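Long-range contacts in hypothetical protein EF2904 (Enterococcus faecalis, PDB 2AZ4), which is of unknown function but binds two zinc ions in a metallo-beta-lactamase fold and may, by family resemblance, act on RNA as an exonuclease: residues Leu90-Leu95 against His167-Ala172; His193-Glu198 against Pro262-Arg267; Val279-Asn284 against Leu329-Asn334; Arg298-Glu303 against Ile316-Leu321. One frame throughout, in Å; residues are numbered along the deposited sequence.

Contact 1 (Leu90-Leu95 against His167-Ala172). With ZN (zinc ion), chain C.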
loop_
_atom_site.group_PDB
_atom_site.type_symbol
_atom_site.label_atom_id
_atom_site.label_comp_id
_atom_site.label_asym_id
_atom_site.label_seq_id
_atom_site.Cartn_x
_atom_site.Cartn_y
_atom_site.Cartn_z
ATOM N N LEU A 90 4.684 8.400 -6.448
ATOM C CA LEU A 90 4.407 7.305 -5.542
ATOM C C LEU A 90 2.914 6.956 -5.601
ATOM O O LEU A 90 2.067 7.765 -5.219
ATOM C CB LEU A 90 4.848 7.735 -4.133
ATOM C CG LEU A 90 4.699 6.904 -2.890
ATOM C CD1 LEU A 90 5.241 5.470 -3.050
ATOM C CD2 LEU A 90 5.347 7.649 -1.696
ATOM N N SER A 91 2.612 5.758 -6.094
ATOM C CA SER A 91 1.242 5.337 -6.315
ATOM C C SER A 91 0.459 5.321 -5.000
ATOM O O SER A 91 -0.669 5.778 -4.962
ATOM C CB SER A 91 1.171 3.964 -7.031
ATOM O OG SER A 91 1.451 2.845 -6.186
ATOM N N HIS A 92 1.064 4.771 -3.952
ATOM C CA HIS A 92 0.444 4.679 -2.633
ATOM C C HIS A 92 1.479 4.362 -1.537
ATOM O O HIS A 92 2.654 4.101 -1.821
ATOM C CB HIS A 92 -0.735 3.682 -2.622
ATOM C CG HIS A 92 -0.343 2.253 -2.882
ATOM N ND1 HIS A 92 0.289 1.848 -4.038
ATOM C CD2 HIS A 92 -0.513 1.132 -2.141
ATOM C CE1 HIS A 92 0.471 0.538 -4.009
ATOM N NE2 HIS A 92 0.012 0.082 -2.860
ATOM N N ALA A 93 1.026 4.361 -0.284
ATOM C CA ALA A 93 1.895 4.279 0.889
ATOM C C ALA A 93 2.529 2.910 1.219
ATOM O O ALA A 93 3.551 2.844 1.942
ATOM C CB ALA A 93 1.163 4.821 2.109
ATOM N N HIS A 94 1.939 1.835 0.710
ATOM C CA HIS A 94 2.401 0.491 1.055
ATOM C C HIS A 94 3.910 0.342 0.940
ATOM O O HIS A 94 4.536 0.927 0.063
ATOM C CB HIS A 94 1.635 -0.588 0.261
ATOM C CG HIS A 94 0.246 -0.816 0.772
ATOM N ND1 HIS A 94 -0.738 -1.423 0.027
ATOM C CD2 HIS A 94 -0.318 -0.537 1.974
ATOM C CE1 HIS A 94 -1.856 -1.489 0.727
ATOM N NE2 HIS A 94 -1.631 -0.959 1.915
ATOM N N LEU A 95 4.479 -0.433 1.854
ATOM C CA LEU A 95 5.933 -0.571 2.001
ATOM C C LEU A 95 6.677 -0.944 0.695
ATOM O O LEU A 95 7.777 -0.413 0.408
ATOM C CB LEU A 95 6.214 -1.636 3.079
ATOM C CG LEU A 95 7.625 -1.791 3.649
ATOM C CD1 LEU A 95 8.094 -0.507 4.366
ATOM C CD2 LEU A 95 7.704 -3.018 4.577
ATOM N N HIS A 167 -8.096 0.876 -3.815
ATOM C CA HIS A 167 -7.110 -0.067 -3.243
ATOM C C HIS A 167 -7.302 -0.023 -1.711
ATOM O O HIS A 167 -7.971 0.866 -1.196
ATOM C CB HIS A 167 -5.683 0.317 -3.700
ATOM C CG HIS A 167 -4.608 -0.648 -3.278
ATOM N ND1 HIS A 167 -4.721 -2.013 -3.423
ATOM C CD2 HIS A 167 -3.377 -0.431 -2.752
ATOM C CE1 HIS A 167 -3.628 -2.599 -2.962
ATOM N NE2 HIS A 167 -2.789 -1.663 -2.563
ATOM N N ASP A 168 -6.766 -0.984 -0.981
ATOM C CA ASP A 168 -6.932 -0.986 0.468
ATOM C C ASP A 168 -6.009 0.018 1.179
ATOM O O ASP A 168 -6.089 0.133 2.393
ATOM C CB ASP A 168 -6.818 -2.408 1.066
ATOM C CG ASP A 168 -5.480 -3.056 0.795
ATOM O OD1 ASP A 168 -4.773 -2.556 -0.085
ATOM O OD2 ASP A 168 -5.111 -4.069 1.457
ATOM N N ALA A 169 -5.117 0.701 0.438
ATOM C CA ALA A 169 -4.431 1.888 0.957
ATOM C C ALA A 169 -5.238 3.086 0.500
ATOM O O ALA A 169 -5.435 3.274 -0.711
ATOM C CB ALA A 169 -2.990 2.017 0.426
ATOM N N TYR A 170 -5.721 3.875 1.450
ATOM C CA TYR A 170 -6.406 5.129 1.133
ATOM C C TYR A 170 -5.423 6.076 0.434
ATOM O O TYR A 170 -4.244 6.094 0.760
ATOM C CB TYR A 170 -6.988 5.771 2.402
ATOM C CG TYR A 170 -7.931 6.921 2.101
ATOM C CD1 TYR A 170 -9.173 6.687 1.501
ATOM C CD2 TYR A 170 -7.577 8.236 2.407
ATOM C CE1 TYR A 170 -10.045 7.744 1.206
ATOM C CE2 TYR A 170 -8.447 9.312 2.112
ATOM C CZ TYR A 170 -9.666 9.047 1.519
ATOM O OH TYR A 170 -10.535 10.081 1.232
ATOM N N GLY A 171 -5.913 6.825 -0.552
ATOM C CA GLY A 171 -5.088 7.726 -1.346
ATOM C C GLY A 171 -4.299 7.105 -2.490
ATOM O O GLY A 171 -3.423 7.755 -3.083
ATOM N N ALA A 172 -4.615 5.853 -2.806
ATOM C CA ALA A 172 -3.948 5.090 -3.867
ATOM C C ALA A 172 -4.279 5.677 -5.223
ATOM O O ALA A 172 -5.411 6.141 -5.440
ATOM C CB ALA A 172 -4.364 3.618 -3.828
HETATM ZN ZN ZN C . -0.618 -2.024 -2.211
HETATM O O HOH W 1 -0.952 8.547 -4.372
HETATM O O HOH W 2 -1.614 5.528 -0.085
HETATM O O HOH W 3 -3.901 -0.961 3.703
HETATM O O HOH W 4 -0.827 -4.142 -1.684
HETATM O O HOH W 5 1.437 -3.005 -1.817
#

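Contact 2 (His193-Glu198 against Pro262-Arg267)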
loop_
_atom_site.group_PDB
_atom_site.type_symbol
_atom_site.label_atom_id
_atom_site.label_comp_id
_atom_site.label_asym_id
_atom_site.label_seq_id
_atom_site.Cartn_x
_atom_site.Cartn_y
_atom_site.Cartn_z
ATOM N N HIS A 193 -13.559 -4.070 -5.993
ATOM C CA HIS A 193 -14.479 -4.460 -4.927
ATOM C C HIS A 193 -14.277 -3.685 -3.602
ATOM O O HIS A 193 -14.711 -4.132 -2.542
ATOM C CB HIS A 193 -14.395 -5.977 -4.691
ATOM C CG HIS A 193 -13.093 -6.426 -4.107
ATOM N ND1 HIS A 193 -11.992 -6.737 -4.878
ATOM C CD2 HIS A 193 -12.711 -6.605 -2.818
ATOM C CE1 HIS A 193 -10.994 -7.100 -4.093
ATOM N NE2 HIS A 193 -11.405 -7.030 -2.840
ATOM N N GLY A 194 -13.617 -2.536 -3.659
ATOM C CA GLY A 194 -13.311 -1.759 -2.442
ATOM C C GLY A 194 -14.363 -0.726 -2.071
ATOM O O GLY A 194 -15.544 -0.876 -2.404
ATOM N N HIS A 195 -13.932 0.312 -1.360
ATOM C CA HIS A 195 -14.818 1.374 -0.904
ATOM C C HIS A 195 -15.301 2.230 -2.066
ATOM O O HIS A 195 -16.403 2.773 -2.019
ATOM C CB HIS A 195 -14.114 2.289 0.116
ATOM C CG HIS A 195 -13.437 1.542 1.231
ATOM N ND1 HIS A 195 -14.133 0.983 2.281
ATOM C CD2 HIS A 195 -12.128 1.249 1.442
ATOM C CE1 HIS A 195 -13.279 0.388 3.099
ATOM N NE2 HIS A 195 -12.056 0.525 2.605
ATOM N N ASN A 196 -14.471 2.368 -3.090
ATOM C CA ASN A 196 -14.779 3.278 -4.175
ATOM C C ASN A 196 -14.533 2.627 -5.533
ATOM O O ASN A 196 -13.652 3.054 -6.256
ATOM C CB ASN A 196 -13.942 4.565 -4.038
ATOM C CG ASN A 196 -14.212 5.329 -2.725
ATOM O OD1 ASN A 196 -15.277 5.952 -2.549
ATOM N ND2 ASN A 196 -13.222 5.326 -1.818
ATOM N N ARG A 197 -15.305 1.593 -5.871
ATOM C CA ARG A 197 -15.106 0.883 -7.147
ATOM C C ARG A 197 -15.172 1.826 -8.375
ATOM O O ARG A 197 -14.478 1.628 -9.389
ATOM C CB ARG A 197 -16.065 -0.315 -7.248
ATOM C CG ARG A 197 -17.132 -0.283 -8.329
ATOM C CD ARG A 197 -18.006 -1.541 -8.272
ATOM N NE ARG A 197 -18.415 -1.978 -9.608
ATOM C CZ ARG A 197 -17.942 -3.067 -10.226
ATOM N NH1 ARG A 197 -18.381 -3.369 -11.438
ATOM N NH2 ARG A 197 -17.062 -3.882 -9.626
ATOM N N GLU A 198 -15.957 2.888 -8.248
ATOM C CA GLU A 198 -16.145 3.855 -9.321
ATOM C C GLU A 198 -14.874 4.648 -9.636
ATOM O O GLU A 198 -14.718 5.116 -10.761
ATOM C CB GLU A 198 -17.291 4.809 -8.985
ATOM C CG GLU A 198 -18.670 4.154 -8.883
ATOM C CD GLU A 198 -18.826 3.172 -7.711
ATOM O OE1 GLU A 198 -18.257 3.401 -6.600
ATOM O OE2 GLU A 198 -19.546 2.164 -7.909
ATOM N N PRO A 262 -3.297 0.050 9.277
ATOM C CA PRO A 262 -3.645 1.488 9.378
ATOM C C PRO A 262 -3.816 2.275 8.067
ATOM O O PRO A 262 -4.536 3.279 8.037
ATOM C CB PRO A 262 -2.482 2.086 10.200
ATOM C CG PRO A 262 -1.813 0.937 10.845
ATOM C CD PRO A 262 -1.976 -0.218 9.883
ATOM N N ALA A 263 -3.160 1.841 6.999
ATOM C CA ALA A 263 -3.349 2.485 5.695
ATOM C C ALA A 263 -4.782 2.335 5.148
ATOM O O ALA A 263 -5.207 3.128 4.306
ATOM C CB ALA A 263 -2.302 1.995 4.676
ATOM N N ASN A 264 -5.525 1.337 5.631
ATOM C CA ASN A 264 -6.941 1.182 5.233
ATOM C C ASN A 264 -7.877 2.018 6.091
ATOM O O ASN A 264 -8.733 1.496 6.823
ATOM C CB ASN A 264 -7.382 -0.293 5.235
ATOM C CG ASN A 264 -8.556 -0.534 4.321
ATOM O OD1 ASN A 264 -9.302 0.395 3.983
ATOM N ND2 ASN A 264 -8.734 -1.787 3.905
ATOM N N VAL A 265 -7.736 3.336 5.976
ATOM C CA VAL A 265 -8.422 4.261 6.874
ATOM C C VAL A 265 -9.935 4.179 6.676
ATOM O O VAL A 265 -10.695 4.288 7.628
ATOM C CB VAL A 265 -7.946 5.705 6.681
ATOM C CG1 VAL A 265 -8.352 6.534 7.877
ATOM C CG2 VAL A 265 -6.418 5.765 6.586
ATOM N N GLU A 266 -10.362 3.964 5.434
ATOM C CA GLU A 266 -11.794 3.890 5.140
ATOM C C GLU A 266 -12.482 2.683 5.739
ATOM O O GLU A 266 -13.670 2.753 6.036
ATOM C CB GLU A 266 -12.048 3.920 3.637
ATOM C CG GLU A 266 -12.113 5.304 3.042
ATOM C CD GLU A 266 -12.777 5.284 1.670
ATOM O OE1 GLU A 266 -14.031 5.260 1.607
ATOM O OE2 GLU A 266 -12.043 5.247 0.667
ATOM N N ARG A 267 -11.771 1.564 5.872
ATOM C CA ARG A 267 -12.344 0.419 6.568
ATOM C C ARG A 267 -12.607 0.794 8.032
ATOM O O ARG A 267 -13.683 0.519 8.554
ATOM C CB ARG A 267 -11.461 -0.835 6.473
ATOM C CG ARG A 267 -12.053 -2.043 7.207
ATOM C CD ARG A 267 -11.229 -3.340 7.069
ATOM N NE ARG A 267 -11.042 -3.738 5.671
ATOM C CZ ARG A 267 -10.270 -4.754 5.281
ATOM N NH1 ARG A 267 -9.645 -5.496 6.190
ATOM N NH2 ARG A 267 -10.118 -5.029 3.984
#

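Contact 3 (Val279-Asn284 against Leu329-Asn334)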
loop_
_atom_site.group_PDB
_atom_site.type_symbol
_atom_site.label_atom_id
_atom_site.label_comp_id
_atom_site.label_asym_id
_atom_site.label_seq_id
_atom_site.Cartn_x
_atom_site.Cartn_y
_atom_site.Cartn_z
ATOM N N VAL A 279 -17.193 2.129 19.052
ATOM C CA VAL A 279 -15.835 1.765 18.667
ATOM C C VAL A 279 -14.812 2.579 19.439
ATOM O O VAL A 279 -15.001 3.782 19.623
ATOM C CB VAL A 279 -15.617 1.982 17.151
ATOM C CG1 VAL A 279 -14.202 1.604 16.741
ATOM C CG2 VAL A 279 -16.632 1.149 16.362
ATOM N N VAL A 280 -13.729 1.909 19.865
ATOM C CA VAL A 280 -12.594 2.565 20.527
ATOM C C VAL A 280 -11.310 2.139 19.814
ATOM O O VAL A 280 -11.013 0.951 19.704
ATOM C CB VAL A 280 -12.524 2.221 22.053
ATOM C CG1 VAL A 280 -11.489 3.077 22.759
ATOM C CG2 VAL A 280 -13.873 2.428 22.707
ATOM N N LEU A 281 -10.556 3.099 19.320
ATOM C CA LEU A 281 -9.327 2.779 18.584
ATOM C C LEU A 281 -8.068 3.096 19.415
ATOM O O LEU A 281 -8.118 3.895 20.356
ATOM C CB LEU A 281 -9.278 3.528 17.238
ATOM C CG LEU A 281 -10.370 3.301 16.161
ATOM C CD1 LEU A 281 -10.131 4.068 14.840
ATOM C CD2 LEU A 281 -10.558 1.815 15.851
ATOM N N GLU A 282 -6.947 2.478 19.051
ATOM C CA GLU A 282 -5.666 2.876 19.604
ATOM C C GLU A 282 -5.454 4.330 19.185
ATOM O O GLU A 282 -5.905 4.722 18.121
ATOM C CB GLU A 282 -4.560 1.952 19.066
ATOM C CG GLU A 282 -3.166 2.265 19.603
ATOM C CD GLU A 282 -2.459 3.295 18.740
ATOM O OE1 GLU A 282 -2.836 3.402 17.561
ATOM O OE2 GLU A 282 -1.551 4.011 19.219
ATOM N N ALA A 283 -4.774 5.124 20.015
ATOM C CA ALA A 283 -4.700 6.586 19.821
ATOM C C ALA A 283 -4.148 7.073 18.480
ATOM O O ALA A 283 -4.685 8.035 17.900
ATOM C CB ALA A 283 -3.980 7.268 20.992
ATOM N N ASN A 284 -3.096 6.426 17.986
ATOM C CA ASN A 284 -2.444 6.844 16.732
ATOM C C ASN A 284 -3.357 6.584 15.559
ATOM O O ASN A 284 -3.368 7.346 14.599
ATOM C CB ASN A 284 -1.081 6.148 16.532
ATOM C CG ASN A 284 -0.022 6.636 17.534
ATOM O OD1 ASN A 284 0.538 7.707 17.381
ATOM N ND2 ASN A 284 0.241 5.843 18.554
ATOM N N LEU A 329 -16.525 -2.204 20.865
ATOM C CA LEU A 329 -15.694 -2.960 19.971
ATOM C C LEU A 329 -14.398 -2.163 19.966
ATOM O O LEU A 329 -14.397 -1.006 19.568
ATOM C CB LEU A 329 -16.310 -3.014 18.565
ATOM C CG LEU A 329 -15.356 -3.526 17.474
ATOM C CD1 LEU A 329 -15.152 -5.056 17.539
ATOM C CD2 LEU A 329 -15.768 -3.093 16.073
ATOM N N TRP A 330 -13.302 -2.753 20.432
ATOM C CA TRP A 330 -12.043 -2.001 20.493
ATOM C C TRP A 330 -10.854 -2.614 19.768
ATOM O O TRP A 330 -10.777 -3.815 19.573
ATOM C CB TRP A 330 -11.671 -1.617 21.923
ATOM C CG TRP A 330 -11.452 -2.760 22.936
ATOM C CD1 TRP A 330 -12.421 -3.432 23.631
ATOM C CD2 TRP A 330 -10.191 -3.267 23.412
ATOM N NE1 TRP A 330 -11.841 -4.351 24.495
ATOM C CE2 TRP A 330 -10.476 -4.276 24.372
ATOM C CE3 TRP A 330 -8.849 -2.989 23.100
ATOM C CZ2 TRP A 330 -9.460 -4.999 25.036
ATOM C CZ3 TRP A 330 -7.821 -3.729 23.758
ATOM C CH2 TRP A 330 -8.143 -4.704 24.723
ATOM N N GLN A 331 -9.931 -1.758 19.352
ATOM C CA GLN A 331 -8.809 -2.194 18.541
ATOM C C GLN A 331 -7.702 -2.691 19.469
ATOM O O GLN A 331 -7.107 -1.903 20.218
ATOM C CB GLN A 331 -8.315 -1.029 17.674
ATOM C CG GLN A 331 -7.010 -1.289 16.889
ATOM C CD GLN A 331 -6.471 -0.045 16.184
ATOM O OE1 GLN A 331 -6.843 1.067 16.529
ATOM N NE2 GLN A 331 -5.566 -0.234 15.194
ATOM N N VAL A 332 -7.402 -3.983 19.426
ATOM C CA VAL A 332 -6.287 -4.509 20.250
ATOM C C VAL A 332 -5.042 -4.636 19.373
ATOM O O VAL A 332 -5.112 -5.180 18.267
ATOM C CB VAL A 332 -6.643 -5.857 20.939
ATOM C CG1 VAL A 332 -7.084 -6.902 19.908
ATOM C CG2 VAL A 332 -5.479 -6.385 21.793
ATOM N N VAL A 333 -3.913 -4.112 19.861
ATOM C CA VAL A 333 -2.670 -4.060 19.077
ATOM C C VAL A 333 -1.471 -4.799 19.711
ATOM O O VAL A 333 -0.451 -5.043 19.051
ATOM C CB VAL A 333 -2.274 -2.596 18.754
ATOM C CG1 VAL A 333 -3.366 -1.923 17.922
ATOM C CG2 VAL A 333 -1.988 -1.787 20.055
ATOM N N ASN A 334 -1.588 -5.105 21.002
ATOM C CA ASN A 334 -0.594 -5.830 21.771
ATOM C C ASN A 334 -1.177 -6.262 23.126
ATOM O O ASN A 334 -2.364 -6.132 23.351
ATOM C CB ASN A 334 0.691 -5.004 21.967
ATOM C CG ASN A 334 0.456 -3.725 22.786
ATOM O OD1 ASN A 334 -0.644 -3.471 23.292
ATOM N ND2 ASN A 334 1.503 -2.919 22.921
HETATM O O HOH W 6 -2.986 1.402 14.889
#

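Contact 4 (Arg298-Glu303 against Ile316-Leu321)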
loop_
_atom_site.group_PDB
_atom_site.type_symbol
_atom_site.label_atom_id
_atom_site.label_comp_id
_atom_site.label_asym_id
_atom_site.label_seq_id
_atom_site.Cartn_x
_atom_site.Cartn_y
_atom_site.Cartn_z
ATOM N N ARG A 298 -13.644 7.589 19.988
ATOM C CA ARG A 298 -13.035 7.220 21.280
ATOM C C ARG A 298 -11.746 6.429 21.057
ATOM O O ARG A 298 -11.567 5.779 20.023
ATOM C CB ARG A 298 -14.031 6.456 22.181
ATOM C CG ARG A 298 -15.160 7.345 22.714
ATOM C CD ARG A 298 -16.337 6.507 23.239
ATOM N NE ARG A 298 -17.478 7.357 23.588
ATOM C CZ ARG A 298 -18.354 7.877 22.716
ATOM N NH1 ARG A 298 -18.241 7.662 21.400
ATOM N NH2 ARG A 298 -19.341 8.644 23.167
ATOM N N TYR A 299 -10.824 6.521 22.007
ATOM C CA TYR A 299 -9.507 5.936 21.834
ATOM C C TYR A 299 -8.876 5.597 23.165
ATOM O O TYR A 299 -9.309 6.080 24.190
ATOM C CB TYR A 299 -8.585 6.912 21.095
ATOM C CG TYR A 299 -8.355 8.201 21.867
ATOM C CD1 TYR A 299 -7.269 8.345 22.742
ATOM C CD2 TYR A 299 -9.232 9.278 21.726
ATOM C CE1 TYR A 299 -7.070 9.533 23.436
ATOM C CE2 TYR A 299 -9.056 10.448 22.424
ATOM C CZ TYR A 299 -7.957 10.588 23.252
ATOM O OH TYR A 299 -7.797 11.771 23.945
ATOM N N TYR A 300 -7.835 4.775 23.116
ATOM C CA TYR A 300 -6.982 4.503 24.268
ATOM C C TYR A 300 -5.532 4.613 23.817
ATOM O O TYR A 300 -5.207 4.422 22.629
ATOM C CB TYR A 300 -7.279 3.136 24.901
ATOM C CG TYR A 300 -6.759 1.974 24.113
ATOM C CD1 TYR A 300 -5.640 1.263 24.542
ATOM C CD2 TYR A 300 -7.377 1.596 22.908
ATOM C CE1 TYR A 300 -5.165 0.187 23.806
ATOM C CE2 TYR A 300 -6.905 0.534 22.162
ATOM C CZ TYR A 300 -5.799 -0.156 22.607
ATOM O OH TYR A 300 -5.314 -1.199 21.863
ATOM N N TYR A 301 -4.673 4.964 24.763
ATOM C CA TYR A 301 -3.240 5.007 24.531
ATOM C C TYR A 301 -2.597 3.664 24.786
ATOM O O TYR A 301 -2.782 3.063 25.847
ATOM C CB TYR A 301 -2.597 6.045 25.432
ATOM C CG TYR A 301 -2.839 7.445 24.962
ATOM C CD1 TYR A 301 -2.158 7.941 23.841
ATOM C CD2 TYR A 301 -3.703 8.289 25.648
ATOM C CE1 TYR A 301 -2.360 9.236 23.395
ATOM C CE2 TYR A 301 -3.911 9.606 25.215
ATOM C CZ TYR A 301 -3.219 10.056 24.076
ATOM O OH TYR A 301 -3.405 11.326 23.619
ATOM N N ALA A 302 -1.831 3.195 23.805
ATOM C CA ALA A 302 -1.007 2.007 23.982
ATOM C C ALA A 302 0.457 2.425 24.185
ATOM O O ALA A 302 1.355 1.590 24.216
ATOM C CB ALA A 302 -1.155 1.092 22.784
ATOM N N GLU A 303 0.686 3.726 24.325
ATOM C CA GLU A 303 2.024 4.274 24.521
ATOM C C GLU A 303 1.932 5.413 25.538
ATOM O O GLU A 303 0.844 5.897 25.841
ATOM C CB GLU A 303 2.602 4.760 23.179
ATOM C CG GLU A 303 2.849 3.604 22.160
ATOM C CD GLU A 303 3.061 4.040 20.690
ATOM O OE1 GLU A 303 3.355 5.227 20.413
ATOM O OE2 GLU A 303 2.933 3.145 19.803
ATOM N N ILE A 316 -10.593 6.604 26.648
ATOM C CA ILE A 316 -11.084 5.534 27.504
ATOM C C ILE A 316 -9.850 4.861 28.114
ATOM O O ILE A 316 -8.866 4.587 27.404
ATOM C CB ILE A 316 -11.903 4.480 26.722
ATOM C CG1 ILE A 316 -12.949 5.126 25.790
ATOM C CG2 ILE A 316 -12.498 3.414 27.672
ATOM C CD1 ILE A 316 -14.114 5.877 26.480
ATOM N N PRO A 317 -9.852 4.660 29.445
ATOM C CA PRO A 317 -8.704 3.942 30.028
ATOM C C PRO A 317 -8.621 2.505 29.523
ATOM O O PRO A 317 -9.644 1.824 29.413
ATOM C CB PRO A 317 -9.002 3.955 31.529
ATOM C CG PRO A 317 -10.021 5.069 31.721
ATOM C CD PRO A 317 -10.830 5.089 30.461
ATOM N N TYR A 318 -7.408 2.062 29.194
ATOM C CA TYR A 318 -7.163 0.672 28.838
ATOM C C TYR A 318 -7.804 -0.320 29.844
ATOM O O TYR A 318 -8.412 -1.327 29.460
ATOM C CB TYR A 318 -5.654 0.448 28.732
ATOM C CG TYR A 318 -5.219 -0.976 28.442
ATOM C CD1 TYR A 318 -5.750 -1.693 27.368
ATOM C CD2 TYR A 318 -4.232 -1.587 29.223
ATOM C CE1 TYR A 318 -5.326 -2.996 27.078
ATOM C CE2 TYR A 318 -3.802 -2.888 28.949
ATOM C CZ TYR A 318 -4.357 -3.581 27.877
ATOM O OH TYR A 318 -3.937 -4.853 27.607
ATOM N N ASP A 319 -7.655 -0.007 31.128
ATOM C CA ASP A 319 -8.209 -0.801 32.235
ATOM C C ASP A 319 -9.724 -1.021 32.097
ATOM O O ASP A 319 -10.226 -2.117 32.359
ATOM C CB ASP A 319 -7.851 -0.097 33.563
ATOM C CG ASP A 319 -8.303 -0.859 34.785
ATOM O OD1 ASP A 319 -7.920 -2.047 34.920
ATOM O OD2 ASP A 319 -9.045 -0.273 35.617
ATOM N N THR A 320 -10.444 0.024 31.676
ATOM C CA THR A 320 -11.879 -0.066 31.403
ATOM C C THR A 320 -12.193 -0.967 30.198
ATOM O O THR A 320 -13.122 -1.766 30.231
ATOM C CB THR A 320 -12.496 1.348 31.205
ATOM O OG1 THR A 320 -12.176 2.156 32.332
ATOM C CG2 THR A 320 -14.021 1.294 31.059
ATOM N N LEU A 321 -11.413 -0.839 29.131
ATOM C CA LEU A 321 -11.614 -1.671 27.950
ATOM C C LEU A 321 -11.486 -3.147 28.268
ATOM O O LEU A 321 -12.276 -3.977 27.775
ATOM C CB LEU A 321 -10.600 -1.291 26.878
ATOM C CG LEU A 321 -10.965 -0.462 25.642
ATOM C CD1 LEU A 321 -12.310 0.326 25.694
ATOM C CD2 LEU A 321 -9.779 0.372 25.206
HETATM O O HOH W 7 -6.350 5.305 27.481
HETATM O O HOH W 8 -4.633 3.535 28.401
#

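Contact 1 (Leu90-Leu95 against His167-Ala172)
His-94 lies with one imidazole face against Ala-169, whose CB stands 3.8 Å from the ring centroid and 20° off the ring normal, a CH-pi contact. This ring belongs to the first zinc site of the metallo-beta-lactamase fold: His-92 to His-97 form the family's HxHxDH signature, and His-167 comes from a separate loop. Zinc is bound by His-92 NE2 at 2.3 Å, His-94 ND1 at 2.3 Å and His-167 NE2 at 2.2 Å, with two waters and Asp-189, shared with the second zinc, completing the site. Ligation through ND1 puts His-94 NE2 on the far side of the ring, donating to a water that donates to Asp-168 O. His-167 presents its edge, offset, to the face of His-92, the planes standing at 88°; its ND1 is held by Gly-381 O. His-167 NE2 lies 3.3 Å from both His-92 NE2 and His-94 ND1 without hydrogen bonding, since all three bind the metal. Another water ties Ala-93 N to Tyr-170 O. Second-shell Ser-91 probably fixes the ring rotation of His-92, whose ND1 donates to Ser-91 OG at 2.6 Å, the oxygen 6° out of the ring plane.

Contact 2 (His193-Glu198 against Pro262-Arg267)
Chi1 of -50° sets CG of His-195 anti to its carbonyl carbon, and chi1 of -156° sets CG of Asn-264 anti to its backbone N, so that the side chains cross obliquely, NE2 meeting OD1. His-195 NE2 donates to Asn-264 OD1 over 3.1 Å, on a lone pair, although ring and amide planes are turned 79° apart. The same OD1 accepts a weak bond (3.3 Å) from Arg-267 N, the capping bond of Asn-264, N-cap of helix 265-274. Glu-266 CB sits 3.5 Å from the His-195 ring centroid, over one face, in a CH-pi contact. Its OE2 takes a weak hydrogen bond from Asn-196 ND2 at 2.8 Å. The metallo-beta-lactamase part is thereby joined to the parallel-sheet region, inserted between strands 212-216 and 399-403, consistent with a beta-CASP nuclease. The loop before helix 197-207 meets the start of helix 265-274, with Glu-237 of helix 237-249 receiving Asn-264 ND2 and Phe-293 of helix 283-293 packing against Glu-266.

Contact 3 (Val279-Asn284 against Leu329-Asn334)
Glu-282 OE2 is gripped by two donors of one residue: Asn-284 N at 3.1 Å, coming from above the carboxylate plane, and Asn-284 ND2 at 2.6 Å, on the syn lone pair. The first is the N-cap bond of helix 283-293; chi2 of -88° bends the glutamate chain back to make it. Across the contact Glu-282 N donates to Gln-331 OE1 over 2.9 Å, approaching from above the carboxamide plane. With its chain extended, Gln-331 thus continues the strand pairing through its side chain, while its NE2 bonds Asn-259 OD1. Strands 278-282 and 328-331 are neighbours in a six-stranded parallel sheet, their short axes 7° apart. Val-280 uses both backbone polar atoms across the pair, N donating to Leu-329 O at 3.0 Å and O accepting from Gln-331 N at 2.9 Å. Val-279 and Leu-329 share the face packed by helix 265-274, whereas on the other face Val-280 CB lies 3.9 Å from Trp-330 CB, where Leu-321 of helix 318-323 touches both side chains.

Contact 4 (Arg298-Glu303 against Ile316-Leu321)
Leu-321 CD2 presses on the Tyr-300 ring near CG and CD2, coming as close as 3.5 Å to the ring atom CD2, the two side chains crossing at about a right angle. Beside it Tyr-318 lies alongside Tyr-300 and points the same way. Their planes are only 17° apart, but the centroids are 6.0 Å apart and the rings barely overlap, so the touch is confined to Tyr-318 CD1 against Tyr-300 CD1 and CE1. On the same side of the strand, two residues earlier, Arg-298 offers its aliphatic part, CD lying 4.0 Å from Ile-316 CD1, its chain extended from CG to NE.

One direct hydrogen bond joins the backbones: Ile-316 N donates to Tyr-299 O over 2.8 Å, at 173° and nearly along the C=O axis. Farther along, two waters continue the join, one between Tyr-301 N and Ile-316 O, the other between Tyr-301 O and Tyr-318 N in the first turn of helix 318-323. Chi1 of 75° places the Tyr-300 ring between its own N and carbonyl carbon.

Strand 298-300 is outermost in its parallel sheet. The apolar ring and branch contacts that it makes here carry no direction, so the straight backbone bond, together with the hydroxyl bonds of Tyr-300 to Gln-331 O and of Tyr-318 to Asn-338 ND2, probably fixes where the two rings sit.

Overall arrangement
From the N terminus, contact 1 closes first, joining the loop after strand 85-89 to the loop before strand 173-179, and so the two sheets of the metallo-beta-lactamase fold. Contact 2 follows in series and ties that fold to the inserted parallel-sheet region, an arrangement consistent with the beta-CASP type; it touches contact 1, where Tyr-170 N probably bonds Ala-263 O. Contact 3 opens after helix 265-274 and pairs strands 278-282 and 328-331 of the parallel sheet, about 22 Å from contact 1 between centres. Contact 4 is nested inside the loop that contact 3 closes, and meets it at edge strand 298-300, where Leu-281 O probably accepts from Tyr-300 N.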